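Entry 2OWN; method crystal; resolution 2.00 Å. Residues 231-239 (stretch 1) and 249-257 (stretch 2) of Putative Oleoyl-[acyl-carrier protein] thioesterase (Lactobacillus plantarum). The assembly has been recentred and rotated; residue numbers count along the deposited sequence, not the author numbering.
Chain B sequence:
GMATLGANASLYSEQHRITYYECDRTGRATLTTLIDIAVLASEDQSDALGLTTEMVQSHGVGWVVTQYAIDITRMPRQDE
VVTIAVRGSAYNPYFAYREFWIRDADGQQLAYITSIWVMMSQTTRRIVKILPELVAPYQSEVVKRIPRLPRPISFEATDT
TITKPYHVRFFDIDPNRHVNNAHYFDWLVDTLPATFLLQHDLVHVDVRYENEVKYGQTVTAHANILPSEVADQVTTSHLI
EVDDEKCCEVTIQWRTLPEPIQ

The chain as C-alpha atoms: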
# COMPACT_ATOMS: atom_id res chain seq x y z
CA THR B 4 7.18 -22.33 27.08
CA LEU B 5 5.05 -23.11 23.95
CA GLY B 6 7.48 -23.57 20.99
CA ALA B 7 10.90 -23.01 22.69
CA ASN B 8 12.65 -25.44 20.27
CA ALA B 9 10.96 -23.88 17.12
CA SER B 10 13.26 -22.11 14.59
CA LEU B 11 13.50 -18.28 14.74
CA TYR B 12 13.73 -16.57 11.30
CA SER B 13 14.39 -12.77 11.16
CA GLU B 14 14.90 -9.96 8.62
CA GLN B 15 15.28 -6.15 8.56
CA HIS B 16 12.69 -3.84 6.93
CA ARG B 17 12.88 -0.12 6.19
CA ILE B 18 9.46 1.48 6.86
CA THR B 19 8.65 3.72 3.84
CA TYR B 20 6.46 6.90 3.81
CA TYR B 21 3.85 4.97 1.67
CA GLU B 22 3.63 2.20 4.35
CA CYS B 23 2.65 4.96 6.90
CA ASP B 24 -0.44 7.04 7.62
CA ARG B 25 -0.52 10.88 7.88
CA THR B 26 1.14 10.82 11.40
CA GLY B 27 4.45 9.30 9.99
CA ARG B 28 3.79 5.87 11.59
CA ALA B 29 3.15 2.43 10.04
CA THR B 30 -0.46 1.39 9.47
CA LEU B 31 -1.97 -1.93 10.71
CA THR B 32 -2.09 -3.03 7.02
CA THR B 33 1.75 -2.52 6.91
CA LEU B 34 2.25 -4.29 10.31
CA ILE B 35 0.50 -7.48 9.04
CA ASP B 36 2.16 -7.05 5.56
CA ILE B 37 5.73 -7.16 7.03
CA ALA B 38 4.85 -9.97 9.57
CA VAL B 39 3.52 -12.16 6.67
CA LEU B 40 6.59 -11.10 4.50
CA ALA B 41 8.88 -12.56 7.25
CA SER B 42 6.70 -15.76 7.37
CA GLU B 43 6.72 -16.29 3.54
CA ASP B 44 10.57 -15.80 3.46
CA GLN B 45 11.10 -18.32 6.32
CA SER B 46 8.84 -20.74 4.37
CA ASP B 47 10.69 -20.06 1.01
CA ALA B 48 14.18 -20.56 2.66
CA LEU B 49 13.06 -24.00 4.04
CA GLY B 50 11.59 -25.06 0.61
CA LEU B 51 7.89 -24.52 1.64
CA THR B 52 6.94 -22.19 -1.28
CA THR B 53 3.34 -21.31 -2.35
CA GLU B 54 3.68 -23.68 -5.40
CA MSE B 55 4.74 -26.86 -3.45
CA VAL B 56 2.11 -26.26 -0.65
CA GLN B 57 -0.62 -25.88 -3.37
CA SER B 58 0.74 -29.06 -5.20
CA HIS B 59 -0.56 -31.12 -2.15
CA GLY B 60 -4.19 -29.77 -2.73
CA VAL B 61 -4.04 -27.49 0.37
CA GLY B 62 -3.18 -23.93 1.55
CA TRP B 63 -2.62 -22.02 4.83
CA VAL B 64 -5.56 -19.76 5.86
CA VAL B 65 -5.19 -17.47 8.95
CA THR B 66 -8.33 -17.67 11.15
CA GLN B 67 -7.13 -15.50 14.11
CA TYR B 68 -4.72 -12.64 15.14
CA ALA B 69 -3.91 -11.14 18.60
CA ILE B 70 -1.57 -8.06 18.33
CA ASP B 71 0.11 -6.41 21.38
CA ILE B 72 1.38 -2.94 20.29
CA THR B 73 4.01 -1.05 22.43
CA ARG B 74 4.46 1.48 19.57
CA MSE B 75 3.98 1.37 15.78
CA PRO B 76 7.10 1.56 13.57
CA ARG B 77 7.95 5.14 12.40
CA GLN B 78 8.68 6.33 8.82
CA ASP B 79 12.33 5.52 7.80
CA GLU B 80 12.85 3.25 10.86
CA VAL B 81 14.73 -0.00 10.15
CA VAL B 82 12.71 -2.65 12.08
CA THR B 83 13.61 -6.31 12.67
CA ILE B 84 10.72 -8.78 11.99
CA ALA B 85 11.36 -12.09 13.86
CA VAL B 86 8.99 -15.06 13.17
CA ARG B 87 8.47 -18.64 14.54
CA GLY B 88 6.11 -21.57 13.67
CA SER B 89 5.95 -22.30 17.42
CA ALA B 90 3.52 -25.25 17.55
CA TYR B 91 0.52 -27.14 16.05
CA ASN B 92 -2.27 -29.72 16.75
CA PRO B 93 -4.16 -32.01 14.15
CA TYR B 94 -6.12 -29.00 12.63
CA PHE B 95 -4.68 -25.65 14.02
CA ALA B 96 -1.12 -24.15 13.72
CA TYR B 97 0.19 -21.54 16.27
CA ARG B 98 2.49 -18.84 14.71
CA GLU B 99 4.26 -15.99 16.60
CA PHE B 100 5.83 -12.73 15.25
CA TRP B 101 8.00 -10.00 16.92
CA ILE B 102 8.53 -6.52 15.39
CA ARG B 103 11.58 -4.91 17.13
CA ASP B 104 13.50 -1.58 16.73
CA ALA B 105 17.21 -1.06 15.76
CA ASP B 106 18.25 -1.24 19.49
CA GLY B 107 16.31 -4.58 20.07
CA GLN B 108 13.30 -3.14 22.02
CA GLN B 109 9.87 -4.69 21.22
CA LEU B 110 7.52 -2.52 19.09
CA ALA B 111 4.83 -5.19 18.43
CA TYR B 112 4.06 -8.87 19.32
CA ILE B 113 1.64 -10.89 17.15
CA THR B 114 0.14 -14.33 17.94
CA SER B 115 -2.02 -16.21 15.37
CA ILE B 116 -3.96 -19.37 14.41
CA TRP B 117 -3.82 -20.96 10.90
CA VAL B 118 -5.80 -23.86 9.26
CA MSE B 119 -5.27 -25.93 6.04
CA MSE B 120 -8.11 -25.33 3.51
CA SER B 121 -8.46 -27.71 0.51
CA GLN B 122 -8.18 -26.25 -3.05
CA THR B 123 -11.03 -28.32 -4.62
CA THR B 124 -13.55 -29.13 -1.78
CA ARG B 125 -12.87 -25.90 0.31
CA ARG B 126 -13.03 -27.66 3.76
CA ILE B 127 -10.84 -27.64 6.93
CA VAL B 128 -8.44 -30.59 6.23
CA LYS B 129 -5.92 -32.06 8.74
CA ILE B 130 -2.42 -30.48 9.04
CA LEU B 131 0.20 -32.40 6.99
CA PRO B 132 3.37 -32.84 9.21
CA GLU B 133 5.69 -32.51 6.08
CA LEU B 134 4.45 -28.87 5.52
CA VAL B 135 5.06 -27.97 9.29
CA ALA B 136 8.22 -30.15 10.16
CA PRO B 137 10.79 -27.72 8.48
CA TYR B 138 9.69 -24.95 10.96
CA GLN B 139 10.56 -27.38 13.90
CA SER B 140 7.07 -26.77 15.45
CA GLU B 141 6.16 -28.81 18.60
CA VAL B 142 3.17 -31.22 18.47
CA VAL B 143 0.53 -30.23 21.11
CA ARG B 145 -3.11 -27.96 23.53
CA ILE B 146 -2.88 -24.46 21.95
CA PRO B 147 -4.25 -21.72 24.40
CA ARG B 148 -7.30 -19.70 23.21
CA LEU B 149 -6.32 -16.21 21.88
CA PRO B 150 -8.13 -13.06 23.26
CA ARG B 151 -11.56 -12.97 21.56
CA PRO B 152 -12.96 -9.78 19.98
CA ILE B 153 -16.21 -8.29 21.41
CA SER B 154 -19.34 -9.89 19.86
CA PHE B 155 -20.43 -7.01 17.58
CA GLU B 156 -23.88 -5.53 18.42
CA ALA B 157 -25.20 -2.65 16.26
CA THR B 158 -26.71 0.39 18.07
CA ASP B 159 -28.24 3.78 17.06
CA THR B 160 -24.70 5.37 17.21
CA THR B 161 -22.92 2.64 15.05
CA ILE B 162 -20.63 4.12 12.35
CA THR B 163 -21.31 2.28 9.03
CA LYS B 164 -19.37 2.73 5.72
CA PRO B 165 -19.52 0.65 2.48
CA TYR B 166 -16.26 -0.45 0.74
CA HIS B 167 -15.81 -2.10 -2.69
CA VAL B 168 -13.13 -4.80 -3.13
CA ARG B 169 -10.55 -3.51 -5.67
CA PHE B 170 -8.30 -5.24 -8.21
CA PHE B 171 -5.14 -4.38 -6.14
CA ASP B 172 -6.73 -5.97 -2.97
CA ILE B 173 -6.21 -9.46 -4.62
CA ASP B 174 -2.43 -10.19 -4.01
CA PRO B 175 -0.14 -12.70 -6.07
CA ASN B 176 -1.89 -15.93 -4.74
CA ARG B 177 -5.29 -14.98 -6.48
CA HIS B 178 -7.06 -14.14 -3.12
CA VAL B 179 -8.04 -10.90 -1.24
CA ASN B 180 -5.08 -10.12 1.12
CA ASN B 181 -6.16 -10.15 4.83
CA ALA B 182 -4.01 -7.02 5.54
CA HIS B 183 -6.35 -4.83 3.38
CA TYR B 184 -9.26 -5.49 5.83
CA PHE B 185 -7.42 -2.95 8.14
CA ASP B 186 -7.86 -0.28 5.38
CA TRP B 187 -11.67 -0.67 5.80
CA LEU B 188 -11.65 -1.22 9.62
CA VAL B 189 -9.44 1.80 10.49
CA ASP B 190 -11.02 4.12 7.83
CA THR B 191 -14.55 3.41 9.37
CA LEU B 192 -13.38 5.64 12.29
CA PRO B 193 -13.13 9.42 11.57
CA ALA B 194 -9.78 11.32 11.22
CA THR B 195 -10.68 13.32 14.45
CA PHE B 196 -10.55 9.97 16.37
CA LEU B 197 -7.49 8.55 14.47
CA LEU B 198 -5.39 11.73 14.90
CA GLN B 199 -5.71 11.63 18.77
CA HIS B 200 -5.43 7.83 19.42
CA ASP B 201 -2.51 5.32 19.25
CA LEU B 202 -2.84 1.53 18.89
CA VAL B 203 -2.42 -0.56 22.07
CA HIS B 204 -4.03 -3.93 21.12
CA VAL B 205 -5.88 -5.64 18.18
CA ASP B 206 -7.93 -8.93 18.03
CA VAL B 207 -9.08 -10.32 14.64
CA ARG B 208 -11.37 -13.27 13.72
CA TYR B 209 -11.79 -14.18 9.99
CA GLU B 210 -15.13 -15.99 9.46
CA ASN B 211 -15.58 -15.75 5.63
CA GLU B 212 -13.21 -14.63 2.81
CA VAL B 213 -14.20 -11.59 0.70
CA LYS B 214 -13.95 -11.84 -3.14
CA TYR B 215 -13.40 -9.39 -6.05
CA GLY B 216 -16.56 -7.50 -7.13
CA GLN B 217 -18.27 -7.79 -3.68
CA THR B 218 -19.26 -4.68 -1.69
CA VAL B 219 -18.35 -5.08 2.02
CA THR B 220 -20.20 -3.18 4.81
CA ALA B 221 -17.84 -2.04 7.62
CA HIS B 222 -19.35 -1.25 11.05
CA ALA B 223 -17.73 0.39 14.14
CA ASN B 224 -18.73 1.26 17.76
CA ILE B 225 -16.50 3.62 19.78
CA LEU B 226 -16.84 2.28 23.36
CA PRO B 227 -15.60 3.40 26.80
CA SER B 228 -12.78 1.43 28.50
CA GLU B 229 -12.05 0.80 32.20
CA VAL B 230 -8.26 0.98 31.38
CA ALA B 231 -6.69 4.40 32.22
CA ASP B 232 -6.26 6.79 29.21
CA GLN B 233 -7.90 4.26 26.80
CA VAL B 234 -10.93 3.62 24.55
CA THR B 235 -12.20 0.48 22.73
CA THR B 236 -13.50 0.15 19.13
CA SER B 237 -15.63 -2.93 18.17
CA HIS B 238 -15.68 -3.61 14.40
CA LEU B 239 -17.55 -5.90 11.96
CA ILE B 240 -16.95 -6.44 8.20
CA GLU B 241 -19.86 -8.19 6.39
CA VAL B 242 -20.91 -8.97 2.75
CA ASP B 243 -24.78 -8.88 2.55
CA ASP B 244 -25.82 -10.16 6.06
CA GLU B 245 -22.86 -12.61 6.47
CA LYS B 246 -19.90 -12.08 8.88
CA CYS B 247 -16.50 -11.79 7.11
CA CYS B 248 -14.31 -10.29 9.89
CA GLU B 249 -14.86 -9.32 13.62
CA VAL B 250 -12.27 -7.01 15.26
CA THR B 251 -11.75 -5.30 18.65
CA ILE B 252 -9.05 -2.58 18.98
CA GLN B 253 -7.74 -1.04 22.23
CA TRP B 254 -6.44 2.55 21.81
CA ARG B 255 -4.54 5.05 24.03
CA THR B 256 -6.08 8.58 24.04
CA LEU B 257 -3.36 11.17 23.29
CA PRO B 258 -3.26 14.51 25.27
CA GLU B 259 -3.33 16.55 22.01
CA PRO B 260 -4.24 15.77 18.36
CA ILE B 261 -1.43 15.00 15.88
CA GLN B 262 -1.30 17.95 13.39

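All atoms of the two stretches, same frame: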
# COMPACT_ATOMS: atom_id res chain seq x y z
N ALA B 231 -7.09 2.98 32.14
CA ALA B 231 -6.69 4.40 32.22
C ALA B 231 -6.15 4.93 30.89
O ALA B 231 -5.36 4.24 30.25
CB ALA B 231 -5.66 4.64 33.34
N ASP B 232 -6.66 6.09 30.46
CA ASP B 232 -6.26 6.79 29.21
C ASP B 232 -6.58 6.03 27.91
O ASP B 232 -6.01 6.37 26.86
CB ASP B 232 -4.76 7.20 29.27
CG ASP B 232 -4.43 8.05 30.48
OD1 ASP B 232 -5.21 8.97 30.82
OD2 ASP B 232 -3.35 7.83 31.07
N GLN B 233 -7.54 5.08 27.95
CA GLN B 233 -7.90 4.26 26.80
C GLN B 233 -9.38 4.26 26.41
O GLN B 233 -10.25 4.72 27.16
CB GLN B 233 -7.43 2.81 27.02
CG GLN B 233 -5.90 2.65 27.11
CD GLN B 233 -5.39 1.21 27.12
OE1 GLN B 233 -6.14 0.25 26.93
NE2 GLN B 233 -4.09 1.07 27.30
N VAL B 234 -9.61 3.80 25.17
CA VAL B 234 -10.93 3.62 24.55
C VAL B 234 -10.88 2.30 23.75
O VAL B 234 -9.79 1.83 23.39
CB VAL B 234 -11.36 4.80 23.63
CG1 VAL B 234 -11.50 6.08 24.43
CG2 VAL B 234 -10.39 5.00 22.49
N THR B 235 -12.06 1.74 23.48
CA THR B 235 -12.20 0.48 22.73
C THR B 235 -13.07 0.70 21.50
O THR B 235 -14.05 1.44 21.59
CB THR B 235 -12.86 -0.59 23.61
OG1 THR B 235 -12.17 -0.67 24.86
CG2 THR B 235 -12.85 -1.98 22.93
N THR B 236 -12.68 0.11 20.36
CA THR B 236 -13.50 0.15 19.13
C THR B 236 -13.82 -1.32 18.77
O THR B 236 -12.91 -2.14 18.75
CB THR B 236 -12.92 0.95 17.96
OG1 THR B 236 -11.76 0.31 17.45
CG2 THR B 236 -12.61 2.40 18.39
N SER B 237 -15.10 -1.61 18.55
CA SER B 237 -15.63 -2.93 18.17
C SER B 237 -16.01 -2.78 16.71
O SER B 237 -16.82 -1.92 16.40
CB SER B 237 -16.84 -3.28 19.03
OG SER B 237 -17.42 -4.51 18.65
N HIS B 238 -15.46 -3.64 15.85
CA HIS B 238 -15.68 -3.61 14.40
C HIS B 238 -16.24 -4.91 13.84
O HIS B 238 -15.99 -5.99 14.40
CB HIS B 238 -14.35 -3.36 13.67
CG HIS B 238 -13.63 -2.12 14.08
ND1 HIS B 238 -13.55 -1.01 13.27
CD2 HIS B 238 -12.92 -1.82 15.20
CE1 HIS B 238 -12.85 -0.07 13.88
NE2 HIS B 238 -12.46 -0.54 15.05
N LEU B 239 -16.96 -4.79 12.72
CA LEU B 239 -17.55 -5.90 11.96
C LEU B 239 -17.52 -5.59 10.46
O LEU B 239 -17.97 -4.51 10.06
CB LEU B 239 -19.00 -6.20 12.39
CG LEU B 239 -19.81 -7.29 11.65
CD1 LEU B 239 -19.12 -8.65 11.68
CD2 LEU B 239 -21.22 -7.40 12.20
N GLU B 249 -14.50 -9.98 12.32
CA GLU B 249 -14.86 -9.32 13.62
C GLU B 249 -13.56 -8.89 14.28
O GLU B 249 -12.63 -9.72 14.41
CB GLU B 249 -15.70 -10.20 14.55
CG GLU B 249 -17.18 -10.22 14.22
CD GLU B 249 -18.01 -10.94 15.27
OE1 GLU B 249 -17.70 -12.12 15.55
OE2 GLU B 249 -19.00 -10.35 15.77
N VAL B 250 -13.48 -7.61 14.66
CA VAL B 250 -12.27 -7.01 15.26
C VAL B 250 -12.55 -6.07 16.45
O VAL B 250 -13.53 -5.31 16.43
CB VAL B 250 -11.45 -6.24 14.15
CG1 VAL B 250 -10.24 -5.42 14.72
CG2 VAL B 250 -10.97 -7.19 13.06
N THR B 251 -11.70 -6.17 17.47
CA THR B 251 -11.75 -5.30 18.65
C THR B 251 -10.35 -4.67 18.78
O THR B 251 -9.36 -5.40 18.79
CB THR B 251 -12.21 -6.02 19.91
OG1 THR B 251 -13.57 -6.44 19.71
CG2 THR B 251 -12.16 -5.07 21.11
N ILE B 252 -10.30 -3.34 18.86
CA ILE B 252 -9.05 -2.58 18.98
C ILE B 252 -9.06 -1.76 20.27
O ILE B 252 -10.07 -1.10 20.57
CB ILE B 252 -8.81 -1.63 17.76
CG1 ILE B 252 -8.85 -2.39 16.43
CG2 ILE B 252 -7.45 -0.89 17.89
CD1 ILE B 252 -8.71 -1.50 15.20
N GLN B 253 -7.95 -1.81 21.01
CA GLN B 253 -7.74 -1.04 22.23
C GLN B 253 -6.80 0.10 21.80
O GLN B 253 -5.77 -0.15 21.15
CB GLN B 253 -7.14 -1.90 23.34
CG GLN B 253 -7.96 -3.18 23.68
CD GLN B 253 -9.39 -2.93 24.16
OE1 GLN B 253 -9.76 -1.81 24.53
NE2 GLN B 253 -10.20 -3.98 24.19
N TRP B 254 -7.18 1.33 22.15
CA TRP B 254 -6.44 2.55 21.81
C TRP B 254 -6.08 3.37 23.03
O TRP B 254 -6.83 3.34 23.99
CB TRP B 254 -7.31 3.48 20.96
CG TRP B 254 -7.83 2.93 19.70
CD1 TRP B 254 -8.94 2.18 19.56
CD2 TRP B 254 -7.33 3.17 18.38
NE1 TRP B 254 -9.16 1.90 18.24
CE2 TRP B 254 -8.18 2.48 17.49
CE3 TRP B 254 -6.23 3.89 17.86
CZ2 TRP B 254 -7.99 2.48 16.08
CZ3 TRP B 254 -6.02 3.89 16.46
CH2 TRP B 254 -6.91 3.19 15.58
N ARG B 255 -4.98 4.14 22.96
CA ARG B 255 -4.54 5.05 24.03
C ARG B 255 -4.92 6.45 23.54
O ARG B 255 -4.51 6.84 22.45
CB ARG B 255 -3.04 4.99 24.30
CG ARG B 255 -2.62 5.79 25.53
CD ARG B 255 -1.14 5.69 25.88
NE ARG B 255 -0.27 6.36 24.91
CZ ARG B 255 0.31 5.83 23.82
NH1 ARG B 255 0.13 4.55 23.44
NH2 ARG B 255 1.10 6.62 23.06
N THR B 256 -5.66 7.20 24.36
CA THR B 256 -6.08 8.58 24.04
C THR B 256 -4.88 9.50 24.28
O THR B 256 -4.31 9.50 25.38
CB THR B 256 -7.29 9.01 24.87
OG1 THR B 256 -8.36 8.09 24.61
CG2 THR B 256 -7.76 10.44 24.52
N LEU B 257 -4.49 10.25 23.24
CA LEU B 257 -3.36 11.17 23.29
C LEU B 257 -3.81 12.50 23.92
O LEU B 257 -4.99 12.89 23.74
CB LEU B 257 -2.77 11.41 21.89
CG LEU B 257 -2.30 10.16 21.13
CD1 LEU B 257 -1.86 10.54 19.73
CD2 LEU B 257 -1.17 9.40 21.86
O HOH W 1 -8.78 -0.36 26.60
O HOH W 2 -15.69 -6.47 17.99

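Strands 233-239 and 249-256 pair antiparallel: their N-to-C directions differ by 166° and their axes approach to 4.7 Å. The register is unbroken from Leu239 opposite Glu249 to Gln233 opposite Arg255, and the contact buries 755 Å² summed over both sides.

Glu249 forms a non-hydrogen-bonded pair with Leu239; Glu249 CA lies 3.6 Å from His238 O, and Leu239 CD1 lies 3.6 Å from Glu249 CG, the end of the leucine reaching nearer than its CA-to-CB direction would suggest. Val250 and His238 form the first hydrogen-bonded pair within these stretches. Val250 N donates to His238 O at 3.0 Å (174° at the hydrogen), and Val250 O accepts from His238 N at 2.6 Å (161°), a notably short bond.

Thr251 faces Ser237 with CA atoms 4.6 Å apart. The hydroxyls, Ser237 OG and Thr251 OG1, are 4.4 Å apart, too far for a direct bond; a water spans the gap, 2.7 Å from each of Ser237 OG and Thr251 OG1, and also donates to Val250 O at 2.9 Å. Thr251 CG2 packs against Thr235 CG2 at 3.7 Å, while Thr251 CA makes a CA-H...O contact with Thr236 O at 3.4 Å.

Ile252 and Thr236 form the next hydrogen-bonded pair, with Ile252 N to Thr236 O and Thr236 N to Ile252 O both 2.9 Å and nearly linear (171° and 170°). Ile252 CD1 comes within 3.9 Å of His238 NE2, approaching that ring obliquely.

The end of the Gln253 side chain, with chi1 and chi2 both m, bends toward the neighbouring strand. This brings Gln253 OE1 to 2.7 Å from Thr235 OG1, which donates to it. The same oxygen accepts from a second water, 2.7 Å from Gln253 OE1 and 2.7 Å from Gln233 OE1, linking two carboxamides on one face.

Trp254 has the largest area covered by the opposite stretch. Trp254 N donates to Val234 O at 2.9 Å and Trp254 O accepts from Val234 N at 3.1 Å; Val234 CG2 packs on Trp254 CB at 3.8 Å. Trp254 NE1 donates to Thr236 OG1 at 3.1 Å (169°), with the hydroxyl near the indole plane, as an N-H in that plane requires. Thr236 OG1 is also hydrogen-bonded to His238 NE2 at 2.6 Å, so one hydroxyl joins both rings.

Arg255 pairs with Gln233 without backbone hydrogen bonds; Gln233 CG lies 4.1 Å from Arg255 CA. Thr256 N closes the ladder, donating to Asp232 O at 2.7 Å (163°), and Thr256 OG1 sits 3.7 Å from Val234 CG1. Leu257 makes no contact with stretch 1.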